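Local atomic coordinates of cyclopenase asqI (Emericella nidulans, PDB entry 5YY3), a protein that catalyses, with one bound zinc ion per subunit, the conversion of 4'-methoxycyclopenin into 4'-methoxyviridicatin during aspoquinolone mycotoxin biosynthesis. Residues Val86-Gly100 / Ala120-Arg134. Residues are numbered along the deposited sequence; the frame is centred on the assembly and turned at random.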
ATOM      1  N   VAL A  86      26.777 -39.181  19.763  1.00 31.37           N
ATOM      2  CA  VAL A  86      27.423 -38.496  20.869  1.00 34.48           C
ATOM      3  C   VAL A  86      26.443 -38.340  22.020  1.00 39.05           C
ATOM      4  O   VAL A  86      26.802 -38.465  23.197  1.00 38.77           O
ATOM      5  CB  VAL A  86      27.949 -37.136  20.442  1.00 33.61           C
ATOM      6  CG1 VAL A  86      28.385 -36.321  21.652  1.00 35.75           C
ATOM      7  CG2 VAL A  86      29.096 -37.330  19.472  1.00 40.02           C
ATOM      8  N   SER A  87      25.189 -38.075  21.671  1.00 34.32           N
ATOM      9  CA  SER A  87      24.133 -38.019  22.661  1.00 33.90           C
ATOM     10  C   SER A  87      24.014 -39.366  23.374  1.00 35.47           C
ATOM     11  O   SER A  87      23.882 -39.410  24.601  1.00 33.67           O
ATOM     12  CB  SER A  87      22.808 -37.627  22.009  1.00 31.68           C
ATOM     13  OG  SER A  87      21.774 -37.613  22.968  1.00 33.48           O
ATOM     14  N   LEU A  88      24.067 -40.457  22.607  1.00 35.59           N
ATOM     15  CA  LEU A  88      23.992 -41.819  23.171  1.00 37.23           C
ATOM     16  C   LEU A  88      25.220 -42.142  24.028  1.00 35.07           C
ATOM     17  O   LEU A  88      25.135 -42.811  25.065  1.00 34.62           O
ATOM     18  CB  LEU A  88      23.867 -42.860  22.054  1.00 34.52           C
ATOM     19  CG  LEU A  88      22.508 -43.000  21.369  1.00 35.69           C
ATOM     20  CD1 LEU A  88      22.658 -43.835  20.113  1.00 28.99           C
ATOM     21  CD2 LEU A  88      21.486 -43.617  22.316  1.00 28.24           C
ATOM     22  N   MET A  89      26.361 -41.670  23.550  1.00 32.12           N
ATOM     23  CA  MET A  89      27.615 -41.700  24.282  1.00 38.31           C
ATOM     24  C   MET A  89      27.391 -41.161  25.696  1.00 36.65           C
ATOM     25  O   MET A  89      27.744 -41.822  26.667  1.00 41.88           O
ATOM     26  CB  MET A  89      28.652 -40.878  23.511  1.00 39.89           C
ATOM     27  CG  MET A  89      30.103 -41.183  23.714  1.00 48.27           C
ATOM     28  SD  MET A  89      30.952 -40.772  22.163  1.00 42.72           S
ATOM     29  CE  MET A  89      29.985 -41.796  21.062  1.00 45.10           C
ATOM     30  N   LEU A  90      26.767 -39.985  25.811  1.00 38.84           N
ATOM     31  CA  LEU A  90      26.491 -39.380  27.121  1.00 35.61           C
ATOM     32  C   LEU A  90      25.640 -40.294  27.989  1.00 34.78           C
ATOM     33  O   LEU A  90      25.849 -40.425  29.195  1.00 38.47           O
ATOM     34  CB  LEU A  90      25.774 -38.046  26.968  1.00 33.63           C
ATOM     35  CG  LEU A  90      26.424 -36.916  26.186  1.00 36.64           C
ATOM     36  CD1 LEU A  90      25.513 -35.696  26.283  1.00 32.96           C
ATOM     37  CD2 LEU A  90      27.833 -36.628  26.688  1.00 34.30           C
ATOM     38  N   ASP A  91      24.664 -40.916  27.352  1.00 32.74           N
ATOM     39  CA  ASP A  91      23.772 -41.836  28.014  1.00 37.45           C
ATOM     40  C   ASP A  91      24.533 -43.083  28.491  1.00 40.91           C
ATOM     41  O   ASP A  91      24.245 -43.638  29.559  1.00 38.24           O
ATOM     42  CB  ASP A  91      22.640 -42.203  27.053  1.00 40.89           C
ATOM     43  CG  ASP A  91      21.589 -43.042  27.696  1.00 52.46           C
ATOM     44  OD1 ASP A  91      20.888 -42.512  28.592  1.00 59.68           O
ATOM     45  OD2 ASP A  91      21.448 -44.223  27.298  1.00 54.50           O
ATOM     46  N   ALA A  92      25.515 -43.501  27.691  1.00 42.70           N
ATOM     47  CA  ALA A  92      26.280 -44.726  27.941  1.00 43.18           C
ATOM     48  C   ALA A  92      27.261 -44.605  29.114  1.00 42.09           C
ATOM     49  O   ALA A  92      27.772 -45.608  29.609  1.00 40.41           O
ATOM     50  CB  ALA A  92      27.027 -45.131  26.681  1.00 38.96           C
ATOM     51  N   ALA A  93      27.498 -43.376  29.567  1.00 42.94           N
ATOM     52  CA  ALA A  93      28.439 -43.118  30.655  1.00 42.44           C
ATOM     53  C   ALA A  93      27.846 -43.382  32.036  1.00 45.79           C
ATOM     54  O   ALA A  93      28.537 -43.219  33.040  1.00 51.43           O
ATOM     55  CB  ALA A  93      28.956 -41.675  30.580  1.00 42.50           C
ATOM     56  N   GLY A  94      26.577 -43.781  32.103  1.00 42.64           N
ATOM     57  CA  GLY A  94      25.983 -44.126  33.385  1.00 46.31           C
ATOM     58  C   GLY A  94      24.547 -43.682  33.615  1.00 48.21           C
ATOM     59  O   GLY A  94      23.984 -42.936  32.815  1.00 47.77           O
ATOM     60  N   PRO A  95      23.944 -44.143  34.727  1.00 48.82           N
ATOM     61  CA  PRO A  95      22.529 -43.901  35.026  1.00 50.28           C
ATOM     62  C   PRO A  95      22.229 -42.498  35.571  1.00 49.10           C
ATOM     63  O   PRO A  95      21.066 -42.096  35.567  1.00 50.87           O
ATOM     64  CB  PRO A  95      22.226 -44.965  36.085  1.00 47.72           C
ATOM     65  CG  PRO A  95      23.517 -45.090  36.825  1.00 42.99           C
ATOM     66  CD  PRO A  95      24.591 -44.950  35.782  1.00 50.96           C
ATOM     67  N   LYS A  96      23.242 -41.773  36.035  1.00 45.61           N
ATOM     68  CA  LYS A  96      23.000 -40.475  36.664  1.00 48.70           C
ATOM     69  C   LYS A  96      23.525 -39.299  35.846  1.00 45.74           C
ATOM     70  O   LYS A  96      24.427 -39.450  35.024  1.00 42.00           O
ATOM     71  CB  LYS A  96      23.612 -40.441  38.069  1.00 48.86           C
ATOM     72  CG  LYS A  96      22.769 -41.165  39.114  1.00 49.26           C
ATOM     73  CD  LYS A  96      22.330 -40.201  40.208  1.00 58.90           C
ATOM     74  CE  LYS A  96      21.119 -40.723  40.983  1.00 57.35           C
ATOM     75  NZ  LYS A  96      20.342 -39.598  41.585  1.00 56.38           N
ATOM     76  N   LEU A  97      22.940 -38.128  36.090  1.00 48.21           N
ATOM     77  CA  LEU A  97      23.293 -36.897  35.389  1.00 42.02           C
ATOM     78  C   LEU A  97      24.765 -36.557  35.448  1.00 42.85           C
ATOM     79  O   LEU A  97      25.345 -36.160  34.443  1.00 45.02           O
ATOM     80  CB  LEU A  97      22.508 -35.716  35.955  1.00 47.26           C
ATOM     81  CG  LEU A  97      21.073 -35.566  35.467  1.00 51.07           C
ATOM     82  CD1 LEU A  97      20.595 -34.119  35.634  1.00 50.79           C
ATOM     83  CD2 LEU A  97      20.958 -36.033  34.020  1.00 47.50           C
ATOM     84  N   GLU A  98      25.366 -36.683  36.624  1.00 45.63           N
ATOM     85  CA  GLU A  98      26.774 -36.324  36.775  1.00 50.04           C
ATOM     86  C   GLU A  98      27.649 -37.220  35.909  1.00 44.79           C
ATOM     87  O   GLU A  98      28.759 -36.839  35.538  1.00 49.16           O
ATOM     88  CB  GLU A  98      27.222 -36.393  38.242  1.00 50.11           C
ATOM     89  CG  GLU A  98      26.255 -37.086  39.170  1.00 53.89           C
ATOM     90  CD  GLU A  98      25.171 -36.158  39.657  1.00 49.06           C
ATOM     91  OE1 GLU A  98      25.499 -35.133  40.292  1.00 53.38           O
ATOM     92  OE2 GLU A  98      23.989 -36.442  39.391  1.00 52.13           O
ATOM     93  N   ASP A  99      27.140 -38.405  35.573  1.00 45.16           N
ATOM     94  CA  ASP A  99      27.835 -39.278  34.632  1.00 45.80           C
ATOM     95  C   ASP A  99      27.856 -38.638  33.233  1.00 42.74           C
ATOM     96  O   ASP A  99      28.925 -38.463  32.642  1.00 49.14           O
ATOM     97  CB  ASP A  99      27.190 -40.671  34.590  1.00 46.54           C
ATOM     98  CG  ASP A  99      27.360 -41.435  35.896  1.00 48.51           C
ATOM     99  OD1 ASP A  99      28.451 -41.322  36.494  1.00 50.84           O
ATOM    100  OD2 ASP A  99      26.418 -42.154  36.320  1.00 46.24           O
ATOM    101  N   GLY A 100      26.686 -38.275  32.715  1.00 41.04           N
ATOM    102  CA  GLY A 100      26.596 -37.675  31.393  1.00 38.74           C
ATOM    103  C   GLY A 100      27.412 -36.400  31.300  1.00 37.63           C
ATOM    104  O   GLY A 100      28.095 -36.146  30.309  1.00 40.05           O
ATOM    105  N   ALA A 120      23.476 -32.482  21.432  1.00 33.83           N
ATOM    106  CA  ALA A 120      23.621 -33.797  22.051  1.00 32.39           C
ATOM    107  C   ALA A 120      23.164 -33.755  23.506  1.00 28.36           C
ATOM    108  O   ALA A 120      22.427 -34.626  23.971  1.00 32.97           O
ATOM    109  CB  ALA A 120      25.083 -34.284  21.945  1.00 30.26           C
ATOM    110  N   LEU A 121      23.594 -32.718  24.213  1.00 29.79           N
ATOM    111  CA  LEU A 121      23.281 -32.564  25.618  1.00 31.99           C
ATOM    112  C   LEU A 121      21.802 -32.293  25.811  1.00 35.36           C
ATOM    113  O   LEU A 121      21.201 -32.746  26.793  1.00 33.89           O
ATOM    114  CB  LEU A 121      24.099 -31.429  26.224  1.00 30.66           C
ATOM    115  CG  LEU A 121      23.949 -31.289  27.728  1.00 34.81           C
ATOM    116  CD1 LEU A 121      24.170 -32.642  28.388  1.00 35.40           C
ATOM    117  CD2 LEU A 121      24.927 -30.257  28.246  1.00 34.51           C
ATOM    118  N   GLY A 122      21.227 -31.544  24.870  1.00 32.70           N
ATOM    119  CA  GLY A 122      19.824 -31.184  24.916  1.00 27.81           C
ATOM    120  C   GLY A 122      18.953 -32.412  24.896  1.00 27.55           C
ATOM    121  O   GLY A 122      18.097 -32.583  25.762  1.00 30.44           O
ATOM    122  N   ILE A 123      19.178 -33.260  23.896  1.00 32.27           N
ATOM    123  CA  ILE A 123      18.505 -34.550  23.769  1.00 29.40           C
ATOM    124  C   ILE A 123      18.743 -35.409  24.999  1.00 29.65           C
ATOM    125  O   ILE A 123      17.818 -36.002  25.553  1.00 28.35           O
ATOM    126  CB  ILE A 123      19.000 -35.311  22.523  1.00 33.25           C
ATOM    127  CG1 ILE A 123      18.651 -34.526  21.263  1.00 32.58           C
ATOM    128  CG2 ILE A 123      18.413 -36.729  22.472  1.00 32.81           C
ATOM    129  CD1 ILE A 123      19.261 -35.091  20.010  1.00 38.41           C
ATOM    130  N   TYR A 124      19.999 -35.461  25.427  1.00 34.06           N
ATOM    131  CA  TYR A 124      20.370 -36.272  26.584  1.00 35.51           C
ATOM    132  C   TYR A 124      19.549 -35.896  27.820  1.00 30.07           C
ATOM    133  O   TYR A 124      18.883 -36.744  28.395  1.00 34.66           O
ATOM    134  CB  TYR A 124      21.867 -36.131  26.877  1.00 31.83           C
ATOM    135  CG  TYR A 124      22.253 -36.706  28.206  1.00 32.36           C
ATOM    136  CD1 TYR A 124      22.263 -38.078  28.412  1.00 34.76           C
ATOM    137  CD2 TYR A 124      22.594 -35.874  29.269  1.00 35.38           C
ATOM    138  CE1 TYR A 124      22.615 -38.613  29.634  1.00 36.49           C
ATOM    139  CE2 TYR A 124      22.946 -36.399  30.505  1.00 34.99           C
ATOM    140  CZ  TYR A 124      22.956 -37.771  30.678  1.00 41.38           C
ATOM    141  OH  TYR A 124      23.300 -38.294  31.902  1.00 42.60           O
ATOM    142  N   LEU A 125      19.596 -34.626  28.209  1.00 32.26           N
ATOM    143  CA  LEU A 125      18.847 -34.125  29.362  1.00 30.00           C
ATOM    144  C   LEU A 125      17.352 -34.386  29.218  1.00 32.08           C
ATOM    145  O   LEU A 125      16.707 -34.836  30.162  1.00 36.71           O
ATOM    146  CB  LEU A 125      19.099 -32.626  29.557  1.00 32.31           C
ATOM    147  CG  LEU A 125      20.525 -32.257  29.972  1.00 32.92           C
ATOM    148  CD1 LEU A 125      20.733 -30.749  29.963  1.00 28.60           C
ATOM    149  CD2 LEU A 125      20.851 -32.836  31.336  1.00 32.88           C
ATOM    150  N   THR A 126      16.804 -34.130  28.031  1.00 31.72           N
ATOM    151  CA  THR A 126      15.364 -34.296  27.808  1.00 35.98           C
ATOM    152  C   THR A 126      14.878 -35.719  28.084  1.00 36.77           C
ATOM    153  O   THR A 126      13.767 -35.922  28.594  1.00 41.54           O
ATOM    154  CB  THR A 126      14.968 -33.901  26.360  1.00 35.02           C
ATOM    155  OG1 THR A 126      15.219 -32.504  26.162  1.00 32.34           O
ATOM    156  CG2 THR A 126      13.490 -34.191  26.085  1.00 30.49           C
ATOM    157  N   HIS A 127      15.715 -36.707  27.776  1.00 37.74           N
ATOM    158  CA  HIS A 127      15.286 -38.100  27.850  1.00 35.18           C
ATOM    159  C   HIS A 127      15.927 -38.884  28.995  1.00 32.14           C
ATOM    160  O   HIS A 127      15.663 -40.068  29.160  1.00 36.71           O
ATOM    161  CB  HIS A 127      15.558 -38.783  26.515  1.00 36.83           C
ATOM    162  CG  HIS A 127      14.841 -38.145  25.366  1.00 36.70           C
ATOM    163  ND1 HIS A 127      13.561 -38.502  25.001  1.00 36.20           N
ATOM    164  CD2 HIS A 127      15.218 -37.163  24.515  1.00 35.64           C
ATOM    165  CE1 HIS A 127      13.183 -37.771  23.968  1.00 37.19           C
ATOM    166  NE2 HIS A 127      14.168 -36.951  23.652  1.00 34.75           N
ATOM    167  N   SER A 128      16.748 -38.208  29.794  1.00 35.51           N
ATOM    168  CA  SER A 128      17.293 -38.795  31.014  1.00 36.39           C
ATOM    169  C   SER A 128      16.266 -38.871  32.137  1.00 40.27           C
ATOM    170  O   SER A 128      15.742 -37.839  32.579  1.00 42.23           O
ATOM    171  CB  SER A 128      18.486 -37.994  31.507  1.00 35.95           C
ATOM    172  OG  SER A 128      18.651 -38.208  32.900  1.00 39.97           O
ATOM    173  N   LYS A 129      15.996 -40.085  32.610  1.00 39.13           N
ATOM    174  CA  LYS A 129      15.054 -40.276  33.707  1.00 37.54           C
ATOM    175  C   LYS A 129      15.569 -39.587  34.960  1.00 43.28           C
ATOM    176  O   LYS A 129      14.791 -39.034  35.743  1.00 42.96           O
ATOM    177  CB  LYS A 129      14.810 -41.756  33.981  1.00 42.04           C
ATOM    178  CG  LYS A 129      13.839 -41.989  35.144  1.00 56.09           C
ATOM    179  CD  LYS A 129      13.026 -43.276  35.005  1.00 55.04           C
ATOM    180  CE  LYS A 129      12.129 -43.467  36.218  1.00 61.62           C
ATOM    181  NZ  LYS A 129      11.642 -44.871  36.371  1.00 64.92           N
ATOM    182  N   ASP A 130      16.887 -39.603  35.140  1.00 46.45           N
ATOM    183  CA  ASP A 130      17.490 -38.893  36.265  1.00 47.89           C
ATOM    184  C   ASP A 130      17.187 -37.398  36.172  1.00 45.98           C
ATOM    185  O   ASP A 130      16.761 -36.784  37.150  1.00 48.71           O
ATOM    186  CB  ASP A 130      19.005 -39.118  36.323  1.00 44.52           C
ATOM    187  CG  ASP A 130      19.596 -38.763  37.680  1.00 44.04           C
ATOM    188  OD1 ASP A 130      18.952 -39.067  38.711  1.00 46.56           O
ATOM    189  OD2 ASP A 130      20.700 -38.168  37.719  1.00 47.58           O
ATOM    190  N   ALA A 131      17.399 -36.819  34.993  1.00 43.02           N
ATOM    191  CA  ALA A 131      17.196 -35.383  34.825  1.00 44.65           C
ATOM    192  C   ALA A 131      15.730 -35.012  35.023  1.00 44.13           C
ATOM    193  O   ALA A 131      15.423 -34.000  35.647  1.00 41.73           O
ATOM    194  CB  ALA A 131      17.683 -34.919  33.448  1.00 40.22           C
ATOM    195  N   GLN A 132      14.829 -35.835  34.502  1.00 40.93           N
ATOM    196  CA  GLN A 132      13.405 -35.541  34.588  1.00 43.01           C
ATOM    197  C   GLN A 132      12.922 -35.514  36.027  1.00 49.93           C
ATOM    198  O   GLN A 132      12.230 -34.577  36.433  1.00 48.79           O
ATOM    199  CB  GLN A 132      12.607 -36.563  33.794  1.00 42.00           C
ATOM    200  CG  GLN A 132      12.923 -36.523  32.322  1.00 43.72           C
ATOM    201  CD  GLN A 132      12.367 -37.710  31.613  1.00 42.91           C
ATOM    202  OE1 GLN A 132      11.624 -38.493  32.204  1.00 46.05           O
ATOM    203  NE2 GLN A 132      12.719 -37.866  30.344  1.00 41.42           N
ATOM    204  N   GLN A 133      13.303 -36.532  36.796  1.00 47.59           N
ATOM    205  CA  GLN A 133      12.887 -36.625  38.192  1.00 50.26           C
ATOM    206  C   GLN A 133      13.579 -35.552  39.043  1.00 47.56           C
ATOM    207  O   GLN A 133      13.008 -35.064  40.017  1.00 51.40           O
ATOM    208  CB  GLN A 133      13.156 -38.038  38.740  1.00 53.13           C
ATOM    209  CG  GLN A 133      14.630 -38.379  38.924  1.00 58.32           C
ATOM    210  CD  GLN A 133      14.871 -39.840  39.301  1.00 63.00           C
ATOM    211  OE1 GLN A 133      14.317 -40.761  38.685  1.00 60.75           O
ATOM    212  NE2 GLN A 133      15.705 -40.053  40.317  1.00 62.46           N
ATOM    213  N   ARG A 134      14.792 -35.168  38.654  1.00 46.88           N
ATOM    214  CA  ARG A 134      15.523 -34.104  39.343  1.00 47.94           C
ATOM    215  C   ARG A 134      15.148 -32.725  38.810  1.00 50.28           C
ATOM    216  O   ARG A 134      15.813 -31.733  39.111  1.00 46.41           O
ATOM    217  CB  ARG A 134      17.035 -34.313  39.209  1.00 48.80           C
ATOM    218  CG  ARG A 134      17.542 -35.536  39.955  1.00 49.32           C
ATOM    219  CD  ARG A 134      18.983 -35.879  39.603  1.00 42.23           C
ATOM    220  NE  ARG A 134      19.936 -34.828  39.953  1.00 47.37           N
ATOM    221  CZ  ARG A 134      21.247 -35.027  40.051  1.00 44.60           C
ATOM    222  NH1 ARG A 134      22.060 -34.032  40.371  1.00 43.45           N
ATOM    223  NH2 ARG A 134      21.742 -36.238  39.841  1.00 47.66           N
TER
HETATM  224  O   HOH W   1      25.027 -40.547  31.618  1.00 41.50           O
HETATM  225  O   HOH W   2      18.833 -41.933  34.023  1.00 41.17           O
HETATM  226  O   HOH W   3      21.218 -39.529  33.219  1.00 42.29           O
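Tyr-124 and Leu-97 interlock as reciprocal knobs where the bend between helices 77-92 and 97-109 meets helices 114-127 and 129-133. With CG trans to its backbone N (chi1 168°), the Tyr-124 ring enters that bend; Leu-90 CB lies over one face, 4.1 Å from the ring centroid, a CH-pi contact. The buried Tyr-124 OH donates to one water, which links onward to Leu-90 O and Gly-94 O, and accepts from another. In return Leu-97 drops among Tyr-124, Leu-125, Asp-130 and Ala-131, its CD2 3.5 Å from Ala-131 CB. Buried Asp-130 OD2 takes Leu-97 N on its anti side at 2.8 Å, tying down the first turn of helix 97-109. Tight packing continues at Ser-87, whose OG donates in the carbonyl plane to Ala-120 O, 3.2 Å away, which also accepts Tyr-124 N.

Toward solvent the contact becomes looser and ionic. Exposed Lys-96 NZ gives Asp-130 OD1 only a weak bond. Arg-134 completes the network, its guanidinium nearly coplanar with the Glu-98 carboxylate. Helix segments 86-92 and 120-127 cross at -46°, a knobs-into-holes helical packing in which 120-134 belongs to the hemocyanin-type copper-domain region, Ile-123 lying about 7 Å, side chain to side chain, from zinc ligand His-190.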